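Long-range contacts in WbbM protein (Klebsiella pneumoniae, PDB 6U4B), which acts as a bifunctional glycosyltransferase that polymerises O-antigen, one of its catalytic modules probably being a metal-dependent transferase of family 8: residues A[304-309]-A[403-408]; A[316-321]-A[408-413]. All blocks are in the same frame, centred on the assembly; numbering follows the deposited sequence.

Both contacts are buried in the family 8 glycosyltransferase module, and the metal-binding turn lies between them, one contact being hydrogen-bonded and the other mainly van der Waals. Contact 1 joins two parallel strands of the central sheet, so backbone hydrogen bonds lead its chemistry and side chains fill in round them. Contact 2 sets a helix against a short strand of a second sheet and rests on van der Waals contacts, chiefly of Leu319 carbons on Thr409 oxygens and valine methyls. They share Asp408. Strand 302-309 is followed by helix 313-325, and strand 402-405, after the metal-binding turn, by strand 409-411. Leu319 bridges the two contacts, its CD1 lying 3.8 Å from Ile405 CD1.

Contact 1. Residues A[304-309]-A[403-408]; sequences VVISFD and VFIDSD. With MG (magnesium ion), chain C.
The parallel strand pair 304-309 and 403-405 leads into the Asp406-Asp408 DxD motif of a GT-A-like core, with Val305 gripped by both of its backbone polar atoms. Val305 N donates to Val403 O (2.8 Å), and Ile405 N to Val305 O (3.2 Å, C=O...N angle 171°). The segment axes make an angle of 29°; past the bonded pair a water continues the link, accepting from Ser307 N and donating to Ile405 O. Ser407 packs back on the first strand, its CB 3.9 Å from Phe308 CD1 and also against Ile306 CG2 and Ser307 O. With CG1 of Ile405 anti to its backbone N (chi1 -177°), CG2 is left beside Val304 CG1 (4.0 Å) and Ile306 CG1 (4.1 Å). The Phe404 ring approaches Val305 O obliquely, through CD1 at 3.4 Å. Asp406 OD2 (2.1 Å) and Asp408 OD1 (2.5 Å) bind the magnesium ion, which His560 also ligates; Arg389 forms a salt bridge with the other Asp406 oxygen. Helix 313-325 covers the Val304, Ile306 and Ile405 side, while strands 333-340 and 477-479 pair with the outer edges of 302-309 and 402-405 respectively.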
loop_
_atom_site.group_PDB
_atom_site.type_symbol
_atom_site.label_atom_id
_atom_site.label_comp_id
_atom_site.label_asym_id
_atom_site.label_seq_id
_atom_site.Cartn_x
_atom_site.Cartn_y
_atom_site.Cartn_z
ATOM N N VAL A 304 -10.666 2.149 -24.250
ATOM C CA VAL A 304 -10.009 0.873 -23.999
ATOM C C VAL A 304 -11.085 -0.179 -23.784
ATOM O O VAL A 304 -11.972 -0.005 -22.940
ATOM C CB VAL A 304 -9.066 0.950 -22.784
ATOM C CG1 VAL A 304 -8.424 -0.403 -22.527
ATOM C CG2 VAL A 304 -8.011 2.025 -23.005
ATOM N N VAL A 305 -11.006 -1.270 -24.541
ATOM C CA VAL A 305 -12.015 -2.320 -24.511
ATOM C C VAL A 305 -11.373 -3.606 -24.015
ATOM O O VAL A 305 -10.352 -4.050 -24.556
ATOM C CB VAL A 305 -12.661 -2.521 -25.893
ATOM C CG1 VAL A 305 -13.658 -3.668 -25.846
ATOM C CG2 VAL A 305 -13.343 -1.243 -26.322
ATOM N N ILE A 306 -11.973 -4.195 -22.984
ATOM C CA ILE A 306 -11.507 -5.435 -22.380
ATOM C C ILE A 306 -12.688 -6.392 -22.296
ATOM O O ILE A 306 -13.843 -5.972 -22.182
ATOM C CB ILE A 306 -10.898 -5.196 -20.979
ATOM C CG1 ILE A 306 -10.030 -3.937 -20.975
ATOM C CG2 ILE A 306 -10.077 -6.396 -20.542
ATOM C CD1 ILE A 306 -9.652 -3.458 -19.589
ATOM N N SER A 307 -12.392 -7.688 -22.348
ATOM C CA SER A 307 -13.423 -8.714 -22.291
ATOM C C SER A 307 -12.964 -9.838 -21.375
ATOM O O SER A 307 -11.872 -10.383 -21.562
ATOM C CB SER A 307 -13.734 -9.257 -23.692
ATOM O OG SER A 307 -14.625 -10.355 -23.636
ATOM N N PHE A 308 -13.791 -10.178 -20.389
ATOM C CA PHE A 308 -13.493 -11.314 -19.526
ATOM C C PHE A 308 -14.754 -11.740 -18.790
ATOM O O PHE A 308 -15.734 -10.994 -18.702
ATOM C CB PHE A 308 -12.366 -10.998 -18.528
ATOM C CG PHE A 308 -12.591 -9.749 -17.714
ATOM C CD1 PHE A 308 -11.994 -8.552 -18.078
ATOM C CD2 PHE A 308 -13.374 -9.779 -16.569
ATOM C CE1 PHE A 308 -12.184 -7.406 -17.326
ATOM C CE2 PHE A 308 -13.571 -8.636 -15.813
ATOM C CZ PHE A 308 -12.974 -7.447 -16.191
ATOM N N ASP A 309 -14.713 -12.962 -18.268
ATOM C CA ASP A 309 -15.754 -13.487 -17.403
ATOM C C ASP A 309 -15.326 -13.306 -15.948
ATOM O O ASP A 309 -14.304 -12.679 -15.649
ATOM C CB ASP A 309 -16.052 -14.952 -17.751
ATOM C CG ASP A 309 -14.821 -15.843 -17.677
ATOM O OD1 ASP A 309 -13.789 -15.413 -17.120
ATOM O OD2 ASP A 309 -14.883 -16.982 -18.187
ATOM N N VAL A 403 -8.990 0.948 -28.671
ATOM C CA VAL A 403 -7.892 0.035 -28.369
ATOM C C VAL A 403 -8.450 -1.162 -27.613
ATOM O O VAL A 403 -8.954 -1.016 -26.493
ATOM C CB VAL A 403 -6.786 0.724 -27.554
ATOM C CG1 VAL A 403 -5.661 -0.254 -27.259
ATOM C CG2 VAL A 403 -6.264 1.944 -28.294
ATOM N N PHE A 404 -8.368 -2.344 -28.222
ATOM C CA PHE A 404 -8.669 -3.577 -27.508
ATOM C C PHE A 404 -7.395 -4.164 -26.921
ATOM O O PHE A 404 -6.324 -4.093 -27.529
ATOM C CB PHE A 404 -9.331 -4.620 -28.416
ATOM C CG PHE A 404 -9.448 -5.980 -27.773
ATOM C CD1 PHE A 404 -10.565 -6.306 -27.024
ATOM C CD2 PHE A 404 -8.424 -6.917 -27.886
ATOM C CE1 PHE A 404 -10.670 -7.538 -26.413
ATOM C CE2 PHE A 404 -8.519 -8.146 -27.267
ATOM C CZ PHE A 404 -9.646 -8.459 -26.536
ATOM N N ILE A 405 -7.525 -4.775 -25.745
ATOM C CA ILE A 405 -6.393 -5.443 -25.112
ATOM C C ILE A 405 -6.901 -6.675 -24.377
ATOM O O ILE A 405 -7.949 -6.638 -23.726
ATOM C CB ILE A 405 -5.626 -4.478 -24.178
ATOM C CG1 ILE A 405 -4.400 -5.163 -23.564
ATOM C CG2 ILE A 405 -6.543 -3.904 -23.098
ATOM C CD1 ILE A 405 -3.497 -4.213 -22.803
ATOM N N ASP A 406 -6.158 -7.774 -24.504
ATOM C CA ASP A 406 -6.475 -8.995 -23.771
ATOM C C ASP A 406 -6.499 -8.737 -22.266
ATOM O O ASP A 406 -5.786 -7.873 -21.745
ATOM C CB ASP A 406 -5.449 -10.085 -24.084
ATOM C CG ASP A 406 -5.872 -10.979 -25.232
ATOM O OD1 ASP A 406 -6.862 -10.651 -25.922
ATOM O OD2 ASP A 406 -5.212 -12.021 -25.437
ATOM N N SER A 407 -7.317 -9.515 -21.558
ATOM C CA SER A 407 -7.449 -9.340 -20.119
ATOM C C SER A 407 -6.269 -9.912 -19.344
ATOM O O SER A 407 -6.017 -9.471 -18.217
ATOM C CB SER A 407 -8.748 -9.980 -19.623
ATOM O OG SER A 407 -8.671 -11.393 -19.665
ATOM N N ASP A 408 -5.541 -10.870 -19.912
ATOM C CA ASP A 408 -4.391 -11.465 -19.228
ATOM C C ASP A 408 -3.107 -10.692 -19.520
ATOM O O ASP A 408 -2.073 -11.258 -19.876
ATOM C CB ASP A 408 -4.255 -12.933 -19.615
ATOM C CG ASP A 408 -4.154 -13.136 -21.114
ATOM O OD1 ASP A 408 -4.419 -12.175 -21.869
ATOM O OD2 ASP A 408 -3.802 -14.257 -21.537
HETATM MG MG MG C . -4.134 -13.279 -24.075
HETATM O O HOH W 1 -9.837 -8.655 -23.021
#

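Contact 2. Residues A[316-321]-A[408-413]. With MG (magnesium ion), chain C.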
loop_
_atom_site.group_PDB
_atom_site.type_symbol
_atom_site.label_atom_id
_atom_site.label_comp_id
_atom_site.label_asym_id
_atom_site.label_seq_id
_atom_site.Cartn_x
_atom_site.Cartn_y
_atom_site.Cartn_z
ATOM N N GLY A 316 -8.367 -8.946 -14.981
ATOM C CA GLY A 316 -8.842 -7.656 -15.449
ATOM C C GLY A 316 -8.600 -6.535 -14.459
ATOM O O GLY A 316 -8.337 -5.397 -14.858
ATOM N N GLY A 317 -8.686 -6.835 -13.162
ATOM C CA GLY A 317 -8.383 -5.825 -12.161
ATOM C C GLY A 317 -6.939 -5.365 -12.218
ATOM O O GLY A 317 -6.654 -4.166 -12.160
ATOM N N ALA A 318 -6.008 -6.316 -12.332
ATOM C CA ALA A 318 -4.596 -5.962 -12.448
ATOM C C ALA A 318 -4.338 -5.137 -13.701
ATOM O O ALA A 318 -3.596 -4.147 -13.660
ATOM C CB ALA A 318 -3.740 -7.227 -12.451
ATOM N N LEU A 319 -4.952 -5.526 -14.822
ATOM C CA LEU A 319 -4.792 -4.774 -16.062
ATOM C C LEU A 319 -5.305 -3.349 -15.910
ATOM O O LEU A 319 -4.593 -2.384 -16.215
ATOM C CB LEU A 319 -5.518 -5.488 -17.203
ATOM C CG LEU A 319 -5.620 -4.727 -18.527
ATOM C CD1 LEU A 319 -4.238 -4.376 -19.076
ATOM C CD2 LEU A 319 -6.425 -5.528 -19.544
ATOM N N ILE A 320 -6.546 -3.196 -15.439
ATOM C CA ILE A 320 -7.134 -1.867 -15.294
ATOM C C ILE A 320 -6.313 -1.026 -14.329
ATOM O O ILE A 320 -6.086 0.170 -14.559
ATOM C CB ILE A 320 -8.605 -1.981 -14.848
ATOM C CG1 ILE A 320 -9.472 -2.491 -16.004
ATOM C CG2 ILE A 320 -9.119 -0.643 -14.331
ATOM C CD1 ILE A 320 -10.882 -2.859 -15.602
ATOM N N ASN A 321 -5.840 -1.634 -13.241
ATOM C CA ASN A 321 -4.975 -0.905 -12.323
ATOM C C ASN A 321 -3.676 -0.489 -13.007
ATOM O O ASN A 321 -3.182 0.623 -12.784
ATOM C CB ASN A 321 -4.689 -1.750 -11.084
ATOM C CG ASN A 321 -4.817 -0.954 -9.805
ATOM O OD1 ASN A 321 -5.417 0.120 -9.791
ATOM N ND2 ASN A 321 -4.256 -1.477 -8.721
ATOM N N ASP A 408 -5.541 -10.870 -19.912
ATOM C CA ASP A 408 -4.391 -11.465 -19.228
ATOM C C ASP A 408 -3.107 -10.692 -19.520
ATOM O O ASP A 408 -2.073 -11.258 -19.876
ATOM C CB ASP A 408 -4.255 -12.933 -19.615
ATOM C CG ASP A 408 -4.154 -13.136 -21.114
ATOM O OD1 ASP A 408 -4.419 -12.175 -21.869
ATOM O OD2 ASP A 408 -3.802 -14.257 -21.537
ATOM N N THR A 409 -3.179 -9.369 -19.371
ATOM C CA THR A 409 -2.048 -8.491 -19.631
ATOM C C THR A 409 -1.916 -7.478 -18.500
ATOM O O THR A 409 -2.832 -7.284 -17.698
ATOM C CB THR A 409 -2.206 -7.736 -20.960
ATOM O OG1 THR A 409 -3.324 -6.843 -20.867
ATOM C CG2 THR A 409 -2.426 -8.702 -22.122
ATOM N N VAL A 410 -0.751 -6.834 -18.446
ATOM C CA VAL A 410 -0.554 -5.590 -17.715
ATOM C C VAL A 410 0.248 -4.659 -18.611
ATOM O O VAL A 410 1.134 -5.105 -19.347
ATOM C CB VAL A 410 0.163 -5.790 -16.356
ATOM C CG1 VAL A 410 -0.687 -6.619 -15.400
ATOM C CG2 VAL A 410 1.540 -6.415 -16.541
ATOM N N VAL A 411 -0.071 -3.371 -18.568
ATOM C CA VAL A 411 0.648 -2.384 -19.362
ATOM C C VAL A 411 1.740 -1.761 -18.506
ATOM O O VAL A 411 1.633 -1.677 -17.276
ATOM C CB VAL A 411 -0.293 -1.306 -19.938
ATOM C CG1 VAL A 411 -1.416 -1.960 -20.734
ATOM C CG2 VAL A 411 -0.850 -0.431 -18.832
ATOM N N LYS A 412 2.819 -1.341 -19.168
ATOM C CA LYS A 412 3.905 -0.610 -18.528
ATOM C C LYS A 412 4.038 0.799 -19.087
ATOM O O LYS A 412 5.058 1.458 -18.851
ATOM C CB LYS A 412 5.229 -1.363 -18.693
ATOM C CG LYS A 412 5.169 -2.831 -18.301
ATOM C CD LYS A 412 5.208 -3.012 -16.794
ATOM C CE LYS A 412 6.559 -2.609 -16.232
ATOM N NZ LYS A 412 6.677 -2.943 -14.788
ATOM N N ALA A 413 3.035 1.277 -19.822
ATOM C CA ALA A 413 3.117 2.566 -20.486
ATOM C C ALA A 413 1.712 3.104 -20.709
ATOM O O ALA A 413 0.714 2.398 -20.538
ATOM C CB ALA A 413 3.874 2.463 -21.817
HETATM MG MG MG C . -4.134 -13.279 -24.075
#
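Leu319 presses against Thr409, and the closest approaches of this contact are between these two residues. The side chains lie alongside each other and point the same way. Leu319 CB sits 3.3 Å from the backbone O of Thr409, and CD1 comes within 3.2 Å of Thr409 OG1, with CD2 a little farther off at 3.6 Å. The leucine reaches there because CG stands anti to its backbone N (chi1 171°), which carries both methyls to the hydroxyl. That hydroxyl is hydrogen-bonded to Asp406 O, so the aliphatic branch covers an oxygen whose polar partner is the backbone O of a metal ligand. CD1 also reaches along the strand to Val411 CG1, at 4.1 Å.

Helix 313-325 follows the first strand of the GT-A-like module. The axis of segment 316-321 runs at 12° to strand 409-411, with a closest approach of 6.8 Å. The helix packs on the small sheet whose strand 558-560, antiparallel to 409-411, supplies the magnesium ligand His560. Ser322, one residue past the segment, adds a polar tie, its OG being hydrogen-bonded to Val411 N and to Leu319 O.

On the Ala318 side the fit is looser: Ala318 CB and Val410 CG1 are 4.3 Å apart, and Phe579 and Ile583 of helix 576-583 pack on the alanine as well. Toward the C-terminal, partly exposed ends, at Asn321 and Lys412, the chains separate, and the polar side chains turn to other partners, Lys412 NZ to Asp578 in a salt bridge and Asn321 ND2 to Asn582 O.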